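PDB 2AVT: DNA polymerase III beta subunit from Streptococcus pyogenes, which probably forms the dimeric sliding clamp that encircles DNA and tethers the replicative polymerase to its template during chromosome replication. Local coordinates for residues 333-347 and 359-372. Sequence-based numbering, arbitrary orientation.
Sequences YLIESLKAIKSETVK and LTPGDEEESFIQLI
Gln370 reaches from strand 367-372 to the face of helix 331-339 that is turned to the strand, where its carboxamide meets Ser337 through both of its ends. NE2 donates to Ser337 O over 3.1 Å, nearly straight at 166° and close to the amide's own plane, while OE1 lies 3.0 Å from Ser337 OG, a hydroxyl that also has Tyr333 O within reach. The bond to Ser337 O fixes the rotation of this buried amide, and Ile341 CG1 packs 3.7 Å from Gln370 NE2. Ile372, its CG1 turned beside the backbone N (chi1 -67°), brings CD1 against Leu334 CA at 3.7 Å and against Ser337 OG. Phe368, two residues earlier in the strand, sets its ring by Ala340, CE2 3.6 Å from Ala340 O.

Past the helix the chain pairs as a β-hairpin: Lys347 N donates to Thr360 O (2.8 Å) and Thr360 N to Lys347 O. Thr345 O is gripped twice, by Gly362 N at 2.7 Å, which approaches from above the carbonyl plane, and by Ser343 OG. The turn after Gly362 is looser: at exposed Glu364, OE2 stays 4.5 Å from Lys347 NZ, beyond a salt bridge.

In this C-terminal clamp domain the helix runs antiparallel to strand 367-372 on one face of the sheet, beside helix 268-282. Strand 262-267 follows strand 345-350 in the sheet, and strand 184-191, from the central domain, pairs with strand 367-372, so the sheet runs on from one domain into the next.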
ATOM      1  N   TYR A 333     -21.273   4.433  10.594  1.00 42.31           N
ATOM      2  CA  TYR A 333     -22.367   3.605  10.115  1.00 42.12           C
ATOM      3  C   TYR A 333     -23.064   4.240   8.911  1.00 41.18           C
ATOM      4  O   TYR A 333     -23.356   3.564   7.924  1.00 40.86           O
ATOM      5  CB  TYR A 333     -23.360   3.384  11.252  1.00 45.05           C
ATOM      6  CG  TYR A 333     -22.810   2.535  12.379  1.00 47.80           C
ATOM      7  CD1 TYR A 333     -21.575   1.908  12.266  1.00 49.61           C
ATOM      8  CD2 TYR A 333     -23.554   2.309  13.530  1.00 49.57           C
ATOM      9  CE1 TYR A 333     -21.104   1.075  13.261  1.00 49.93           C
ATOM     10  CE2 TYR A 333     -23.091   1.479  14.527  1.00 51.44           C
ATOM     11  CZ  TYR A 333     -21.867   0.861  14.387  1.00 51.51           C
ATOM     12  OH  TYR A 333     -21.426   0.005  15.369  1.00 52.72           O
ATOM     13  N   LEU A 334     -23.322   5.542   8.993  1.00 40.57           N
ATOM     14  CA  LEU A 334     -23.973   6.252   7.903  1.00 39.03           C
ATOM     15  C   LEU A 334     -23.030   6.335   6.711  1.00 39.79           C
ATOM     16  O   LEU A 334     -23.440   6.145   5.560  1.00 39.50           O
ATOM     17  CB  LEU A 334     -24.373   7.662   8.346  1.00 38.58           C
ATOM     18  CG  LEU A 334     -25.074   8.510   7.281  1.00 36.73           C
ATOM     19  CD1 LEU A 334     -26.252   7.727   6.686  1.00 36.62           C
ATOM     20  CD2 LEU A 334     -25.556   9.807   7.899  1.00 36.08           C
ATOM     21  N   ILE A 335     -21.759   6.617   6.991  1.00 38.22           N
ATOM     22  CA  ILE A 335     -20.751   6.714   5.946  1.00 36.89           C
ATOM     23  C   ILE A 335     -20.723   5.431   5.120  1.00 34.90           C
ATOM     24  O   ILE A 335     -20.781   5.469   3.896  1.00 33.88           O
ATOM     25  CB  ILE A 335     -19.349   6.983   6.553  1.00 37.70           C
ATOM     26  CG1 ILE A 335     -19.356   8.341   7.269  1.00 37.45           C
ATOM     27  CG2 ILE A 335     -18.285   6.964   5.454  1.00 37.30           C
ATOM     28  CD1 ILE A 335     -18.029   8.734   7.883  1.00 38.48           C
ATOM     29  N   GLU A 336     -20.651   4.293   5.796  1.00 36.30           N
ATOM     30  CA  GLU A 336     -20.623   3.012   5.114  1.00 37.53           C
ATOM     31  C   GLU A 336     -21.927   2.707   4.361  1.00 37.92           C
ATOM     32  O   GLU A 336     -21.904   2.104   3.283  1.00 35.10           O
ATOM     33  CB  GLU A 336     -20.293   1.909   6.124  1.00 40.96           C
ATOM     34  CG  GLU A 336     -18.803   1.876   6.478  1.00 46.29           C
ATOM     35  CD  GLU A 336     -18.470   0.969   7.643  1.00 48.97           C
ATOM     36  OE1 GLU A 336     -19.059  -0.126   7.741  1.00 50.74           O
ATOM     37  OE2 GLU A 336     -17.598   1.347   8.457  1.00 52.96           O
ATOM     38  N   SER A 337     -23.062   3.129   4.916  1.00 37.09           N
ATOM     39  CA  SER A 337     -24.348   2.909   4.256  1.00 36.12           C
ATOM     40  C   SER A 337     -24.411   3.722   2.968  1.00 35.20           C
ATOM     41  O   SER A 337     -24.918   3.254   1.950  1.00 35.39           O
ATOM     42  CB  SER A 337     -25.507   3.311   5.172  1.00 36.24           C
ATOM     43  OG  SER A 337     -25.721   2.338   6.184  1.00 37.45           O
ATOM     44  N   LEU A 338     -23.889   4.942   3.016  1.00 34.00           N
ATOM     45  CA  LEU A 338     -23.895   5.813   1.849  1.00 35.69           C
ATOM     46  C   LEU A 338     -22.937   5.303   0.766  1.00 36.93           C
ATOM     47  O   LEU A 338     -23.201   5.436  -0.430  1.00 35.99           O
ATOM     48  CB  LEU A 338     -23.530   7.240   2.268  1.00 35.65           C
ATOM     49  CG  LEU A 338     -24.524   7.864   3.267  1.00 37.79           C
ATOM     50  CD1 LEU A 338     -24.007   9.200   3.786  1.00 34.13           C
ATOM     51  CD2 LEU A 338     -25.879   8.042   2.580  1.00 36.60           C
ATOM     52  N   LYS A 339     -21.830   4.703   1.186  1.00 37.47           N
ATOM     53  CA  LYS A 339     -20.862   4.187   0.233  1.00 38.62           C
ATOM     54  C   LYS A 339     -21.521   3.072  -0.574  1.00 37.48           C
ATOM     55  O   LYS A 339     -21.230   2.894  -1.757  1.00 36.66           O
ATOM     56  CB  LYS A 339     -19.624   3.662   0.973  1.00 41.35           C
ATOM     57  CG  LYS A 339     -18.468   3.274   0.062  1.00 46.11           C
ATOM     58  CD  LYS A 339     -17.193   3.007   0.858  1.00 48.29           C
ATOM     59  CE  LYS A 339     -16.031   2.652  -0.059  1.00 51.51           C
ATOM     60  NZ  LYS A 339     -14.750   2.487   0.698  1.00 52.77           N
ATOM     61  N   ALA A 340     -22.428   2.340   0.069  1.00 35.51           N
ATOM     62  CA  ALA A 340     -23.137   1.237  -0.579  1.00 34.83           C
ATOM     63  C   ALA A 340     -24.273   1.663  -1.521  1.00 34.71           C
ATOM     64  O   ALA A 340     -24.854   0.826  -2.206  1.00 34.34           O
ATOM     65  CB  ALA A 340     -23.682   0.298   0.473  1.00 35.93           C
ATOM     66  N   ILE A 341     -24.590   2.951  -1.558  1.00 34.30           N
ATOM     67  CA  ILE A 341     -25.663   3.444  -2.422  1.00 33.96           C
ATOM     68  C   ILE A 341     -25.105   4.034  -3.712  1.00 33.70           C
ATOM     69  O   ILE A 341     -24.404   5.038  -3.688  1.00 33.57           O
ATOM     70  CB  ILE A 341     -26.508   4.510  -1.689  1.00 33.16           C
ATOM     71  CG1 ILE A 341     -27.209   3.875  -0.484  1.00 32.35           C
ATOM     72  CG2 ILE A 341     -27.545   5.099  -2.628  1.00 32.96           C
ATOM     73  CD1 ILE A 341     -27.887   4.893   0.441  1.00 32.98           C
ATOM     74  N   LYS A 342     -25.414   3.403  -4.839  1.00 36.27           N
ATOM     75  CA  LYS A 342     -24.922   3.876  -6.128  1.00 39.33           C
ATOM     76  C   LYS A 342     -25.716   5.045  -6.693  1.00 40.55           C
ATOM     77  O   LYS A 342     -25.192   5.816  -7.498  1.00 41.99           O
ATOM     78  CB  LYS A 342     -24.929   2.742  -7.159  1.00 42.10           C
ATOM     79  CG  LYS A 342     -24.001   1.578  -6.863  1.00 45.94           C
ATOM     80  CD  LYS A 342     -24.139   0.517  -7.955  1.00 49.69           C
ATOM     81  CE  LYS A 342     -23.277  -0.713  -7.701  1.00 49.97           C
ATOM     82  NZ  LYS A 342     -23.511  -1.752  -8.754  1.00 50.86           N
ATOM     83  N   SER A 343     -26.972   5.179  -6.281  1.00 40.67           N
ATOM     84  CA  SER A 343     -27.823   6.255  -6.789  1.00 41.83           C
ATOM     85  C   SER A 343     -27.382   7.653  -6.367  1.00 42.76           C
ATOM     86  O   SER A 343     -26.817   7.847  -5.287  1.00 42.73           O
ATOM     87  CB  SER A 343     -29.273   6.041  -6.358  1.00 41.19           C
ATOM     88  OG  SER A 343     -29.400   6.145  -4.955  1.00 44.78           O
ATOM     89  N   GLU A 344     -27.658   8.627  -7.226  1.00 42.10           N
ATOM     90  CA  GLU A 344     -27.290  10.003  -6.955  1.00 42.87           C
ATOM     91  C   GLU A 344     -27.927  10.514  -5.666  1.00 41.60           C
ATOM     92  O   GLU A 344     -27.351  11.348  -4.975  1.00 41.47           O
ATOM     93  CB  GLU A 344     -27.694  10.896  -8.134  1.00 45.02           C
ATOM     94  CG  GLU A 344     -27.242  12.344  -7.995  1.00 50.32           C
ATOM     95  CD  GLU A 344     -27.528  13.183  -9.233  1.00 53.58           C
ATOM     96  OE1 GLU A 344     -26.950  12.893 -10.300  1.00 54.45           O
ATOM     97  OE2 GLU A 344     -28.331  14.137  -9.138  1.00 55.05           O
ATOM     98  N   THR A 345     -29.108  10.008  -5.327  1.00 41.28           N
ATOM     99  CA  THR A 345     -29.783  10.461  -4.114  1.00 40.64           C
ATOM    100  C   THR A 345     -30.127   9.317  -3.171  1.00 38.98           C
ATOM    101  O   THR A 345     -30.171   8.155  -3.576  1.00 38.68           O
ATOM    102  CB  THR A 345     -31.098  11.215  -4.443  1.00 40.92           C
ATOM    103  OG1 THR A 345     -32.096  10.277  -4.860  1.00 43.30           O
ATOM    104  CG2 THR A 345     -30.879  12.212  -5.561  1.00 39.96           C
ATOM    105  N   VAL A 346     -30.367   9.662  -1.910  1.00 36.94           N
ATOM    106  CA  VAL A 346     -30.735   8.684  -0.892  1.00 36.23           C
ATOM    107  C   VAL A 346     -31.922   9.215  -0.097  1.00 37.54           C
ATOM    108  O   VAL A 346     -31.989  10.404   0.215  1.00 39.78           O
ATOM    109  CB  VAL A 346     -29.565   8.394   0.082  1.00 34.39           C
ATOM    110  CG1 VAL A 346     -29.011   9.695   0.644  1.00 33.28           C
ATOM    111  CG2 VAL A 346     -30.042   7.494   1.213  1.00 31.75           C
ATOM    112  N   LYS A 347     -32.855   8.328   0.221  1.00 38.29           N
ATOM    113  CA  LYS A 347     -34.050   8.691   0.969  1.00 40.33           C
ATOM    114  C   LYS A 347     -33.928   8.180   2.400  1.00 39.58           C
ATOM    115  O   LYS A 347     -33.798   6.979   2.621  1.00 38.01           O
ATOM    116  CB  LYS A 347     -35.281   8.068   0.310  1.00 41.10           C
ATOM    117  CG  LYS A 347     -36.271   9.060  -0.258  1.00 45.32           C
ATOM    118  CD  LYS A 347     -37.473   8.326  -0.854  1.00 47.56           C
ATOM    119  CE  LYS A 347     -38.547   9.289  -1.321  1.00 49.33           C
ATOM    120  NZ  LYS A 347     -39.694   8.563  -1.945  1.00 53.04           N
ATOM    121  N   LEU A 359     -32.652   3.814   5.334  1.00 43.29           N
ATOM    122  CA  LEU A 359     -32.104   4.479   4.168  1.00 41.23           C
ATOM    123  C   LEU A 359     -32.407   3.605   2.949  1.00 40.50           C
ATOM    124  O   LEU A 359     -32.288   2.383   3.006  1.00 38.94           O
ATOM    125  CB  LEU A 359     -30.582   4.644   4.311  1.00 43.40           C
ATOM    126  CG  LEU A 359     -29.960   5.071   5.650  1.00 43.24           C
ATOM    127  CD1 LEU A 359     -30.618   6.338   6.136  1.00 46.78           C
ATOM    128  CD2 LEU A 359     -30.125   3.967   6.684  1.00 42.15           C
ATOM    129  N   THR A 360     -32.817   4.234   1.855  1.00 40.09           N
ATOM    130  CA  THR A 360     -33.110   3.503   0.626  1.00 40.05           C
ATOM    131  C   THR A 360     -32.653   4.367  -0.531  1.00 39.62           C
ATOM    132  O   THR A 360     -32.700   5.596  -0.458  1.00 38.42           O
ATOM    133  CB  THR A 360     -34.635   3.187   0.466  1.00 39.53           C
ATOM    134  OG1 THR A 360     -35.384   4.408   0.407  1.00 38.23           O
ATOM    135  CG2 THR A 360     -35.135   2.354   1.629  1.00 37.72           C
ATOM    136  N   PRO A 361     -32.190   3.734  -1.614  1.00 41.64           N
ATOM    137  CA  PRO A 361     -31.718   4.458  -2.800  1.00 42.88           C
ATOM    138  C   PRO A 361     -32.781   5.423  -3.314  1.00 44.34           C
ATOM    139  O   PRO A 361     -33.972   5.136  -3.235  1.00 46.82           O
ATOM    140  CB  PRO A 361     -31.401   3.334  -3.784  1.00 43.00           C
ATOM    141  CG  PRO A 361     -32.356   2.238  -3.373  1.00 42.43           C
ATOM    142  CD  PRO A 361     -32.262   2.286  -1.868  1.00 41.69           C
ATOM    143  N   GLY A 362     -32.351   6.568  -3.834  1.00 45.82           N
ATOM    144  CA  GLY A 362     -33.295   7.556  -4.331  1.00 46.99           C
ATOM    145  C   GLY A 362     -33.962   7.224  -5.655  1.00 48.22           C
ATOM    146  O   GLY A 362     -35.115   7.596  -5.883  1.00 49.29           O
ATOM    147  N   ASP A 363     -33.246   6.525  -6.528  1.00 47.90           N
ATOM    148  CA  ASP A 363     -33.774   6.159  -7.837  1.00 48.53           C
ATOM    149  C   ASP A 363     -34.699   4.948  -7.762  1.00 49.55           C
ATOM    150  O   ASP A 363     -35.194   4.480  -8.780  1.00 49.38           O
ATOM    151  CB  ASP A 363     -32.624   5.844  -8.801  1.00 47.48           C
ATOM    152  CG  ASP A 363     -31.781   4.662  -8.342  1.00 45.69           C
ATOM    153  OD1 ASP A 363     -32.348   3.703  -7.784  1.00 45.48           O
ATOM    154  OD2 ASP A 363     -30.552   4.682  -8.549  1.00 47.95           O
ATOM    155  N   GLU A 364     -34.918   4.441  -6.555  1.00 51.88           N
ATOM    156  CA  GLU A 364     -35.766   3.274  -6.341  1.00 54.23           C
ATOM    157  C   GLU A 364     -35.749   2.256  -7.479  1.00 55.42           C
ATOM    158  O   GLU A 364     -36.781   1.964  -8.079  1.00 56.03           O
ATOM    159  CB  GLU A 364     -37.206   3.713  -6.054  1.00 56.66           C
ATOM    160  CG  GLU A 364     -37.708   4.826  -6.946  1.00 59.21           C
ATOM    161  CD  GLU A 364     -38.941   5.493  -6.385  1.00 61.08           C
ATOM    162  OE1 GLU A 364     -40.018   4.867  -6.406  1.00 62.55           O
ATOM    163  OE2 GLU A 364     -38.833   6.645  -5.913  1.00 62.07           O
ATOM    164  N   GLU A 365     -34.571   1.721  -7.776  1.00 55.60           N
ATOM    165  CA  GLU A 365     -34.435   0.716  -8.823  1.00 56.06           C
ATOM    166  C   GLU A 365     -34.200  -0.636  -8.168  1.00 55.17           C
ATOM    167  O   GLU A 365     -34.280  -1.685  -8.811  1.00 55.88           O
ATOM    168  CB  GLU A 365     -33.263   1.046  -9.740  1.00 57.53           C
ATOM    169  CG  GLU A 365     -33.435   2.329 -10.511  1.00 61.62           C
ATOM    170  CD  GLU A 365     -32.389   2.493 -11.585  1.00 63.71           C
ATOM    171  OE1 GLU A 365     -31.187   2.537 -11.247  1.00 65.33           O
ATOM    172  OE2 GLU A 365     -32.772   2.572 -12.770  1.00 65.61           O
ATOM    173  N   GLU A 366     -33.913  -0.598  -6.874  1.00 52.59           N
ATOM    174  CA  GLU A 366     -33.668  -1.807  -6.111  1.00 50.06           C
ATOM    175  C   GLU A 366     -34.464  -1.776  -4.818  1.00 47.72           C
ATOM    176  O   GLU A 366     -34.792  -0.706  -4.314  1.00 47.65           O
ATOM    177  CB  GLU A 366     -32.186  -1.924  -5.753  1.00 50.29           C
ATOM    178  CG  GLU A 366     -31.223  -2.009  -6.930  1.00 52.07           C
ATOM    179  CD  GLU A 366     -29.776  -2.112  -6.470  1.00 53.11           C
ATOM    180  OE1 GLU A 366     -29.552  -2.156  -5.242  1.00 52.79           O
ATOM    181  OE2 GLU A 366     -28.868  -2.153  -7.327  1.00 52.74           O
ATOM    182  N   SER A 367     -34.788  -2.954  -4.300  1.00 45.42           N
ATOM    183  CA  SER A 367     -35.481  -3.060  -3.027  1.00 43.31           C
ATOM    184  C   SER A 367     -34.324  -3.225  -2.041  1.00 41.57           C
ATOM    185  O   SER A 367     -34.073  -4.310  -1.518  1.00 40.23           O
ATOM    186  CB  SER A 367     -36.379  -4.294  -2.992  1.00 43.74           C
ATOM    187  OG  SER A 367     -36.912  -4.487  -1.691  1.00 44.73           O
ATOM    188  N   PHE A 368     -33.603  -2.133  -1.827  1.00 39.74           N
ATOM    189  CA  PHE A 368     -32.445  -2.114  -0.947  1.00 38.73           C
ATOM    190  C   PHE A 368     -32.733  -1.222   0.254  1.00 36.40           C
ATOM    191  O   PHE A 368     -32.849  -0.009   0.128  1.00 36.89           O
ATOM    192  CB  PHE A 368     -31.236  -1.601  -1.740  1.00 38.40           C
ATOM    193  CG  PHE A 368     -29.962  -1.509  -0.948  1.00 39.98           C
ATOM    194  CD1 PHE A 368     -29.671  -2.426   0.049  1.00 40.15           C
ATOM    195  CD2 PHE A 368     -29.024  -0.531  -1.248  1.00 40.15           C
ATOM    196  CE1 PHE A 368     -28.462  -2.369   0.733  1.00 40.10           C
ATOM    197  CE2 PHE A 368     -27.816  -0.467  -0.570  1.00 40.23           C
ATOM    198  CZ  PHE A 368     -27.534  -1.390   0.423  1.00 37.96           C
ATOM    199  N   ILE A 369     -32.851  -1.844   1.417  1.00 34.96           N
ATOM    200  CA  ILE A 369     -33.130  -1.124   2.647  1.00 36.26           C
ATOM    201  C   ILE A 369     -32.020  -1.327   3.672  1.00 35.92           C
ATOM    202  O   ILE A 369     -31.571  -2.453   3.891  1.00 35.15           O
ATOM    203  CB  ILE A 369     -34.437  -1.615   3.283  1.00 37.60           C
ATOM    204  CG1 ILE A 369     -35.623  -1.293   2.364  1.00 39.64           C
ATOM    205  CG2 ILE A 369     -34.605  -0.980   4.657  1.00 39.99           C
ATOM    206  CD1 ILE A 369     -36.933  -1.935   2.804  1.00 40.00           C
ATOM    207  N   GLN A 370     -31.574  -0.235   4.283  1.00 36.23           N
ATOM    208  CA  GLN A 370     -30.548  -0.297   5.319  1.00 36.96           C
ATOM    209  C   GLN A 370     -31.132   0.327   6.581  1.00 37.30           C
ATOM    210  O   GLN A 370     -31.881   1.302   6.511  1.00 36.58           O
ATOM    211  CB  GLN A 370     -29.284   0.452   4.891  1.00 35.55           C
ATOM    212  CG  GLN A 370     -28.577  -0.168   3.688  1.00 34.46           C
ATOM    213  CD  GLN A 370     -27.318   0.573   3.319  1.00 33.14           C
ATOM    214  OE1 GLN A 370     -26.264   0.376   3.930  1.00 36.21           O
ATOM    215  NE2 GLN A 370     -27.417   1.444   2.328  1.00 33.01           N
ATOM    216  N   LEU A 371     -30.776  -0.246   7.727  1.00 38.31           N
ATOM    217  CA  LEU A 371     -31.278   0.199   9.025  1.00 40.31           C
ATOM    218  C   LEU A 371     -30.105   0.576   9.944  1.00 39.97           C
ATOM    219  O   LEU A 371     -29.148  -0.183  10.069  1.00 39.25           O
ATOM    220  CB  LEU A 371     -32.094  -0.946   9.641  1.00 42.15           C
ATOM    221  CG  LEU A 371     -33.154  -0.739  10.730  1.00 46.34           C
ATOM    222  CD1 LEU A 371     -34.332   0.027  10.157  1.00 46.26           C
ATOM    223  CD2 LEU A 371     -33.633  -2.096  11.245  1.00 45.70           C
ATOM    224  N   ILE A 372     -30.183   1.743  10.578  1.00 39.93           N
ATOM    225  CA  ILE A 372     -29.132   2.204  11.485  1.00 40.51           C
ATOM    226  C   ILE A 372     -29.705   2.609  12.838  1.00 41.82           C
ATOM    227  O   ILE A 372     -30.587   3.467  12.920  1.00 41.20           O
ATOM    228  CB  ILE A 372     -28.390   3.428  10.924  1.00 40.81           C
ATOM    229  CG1 ILE A 372     -27.591   3.043   9.679  1.00 41.48           C
ATOM    230  CG2 ILE A 372     -27.468   4.008  11.997  1.00 41.11           C
ATOM    231  CD1 ILE A 372     -26.908   4.229   9.010  1.00 40.78           C
TER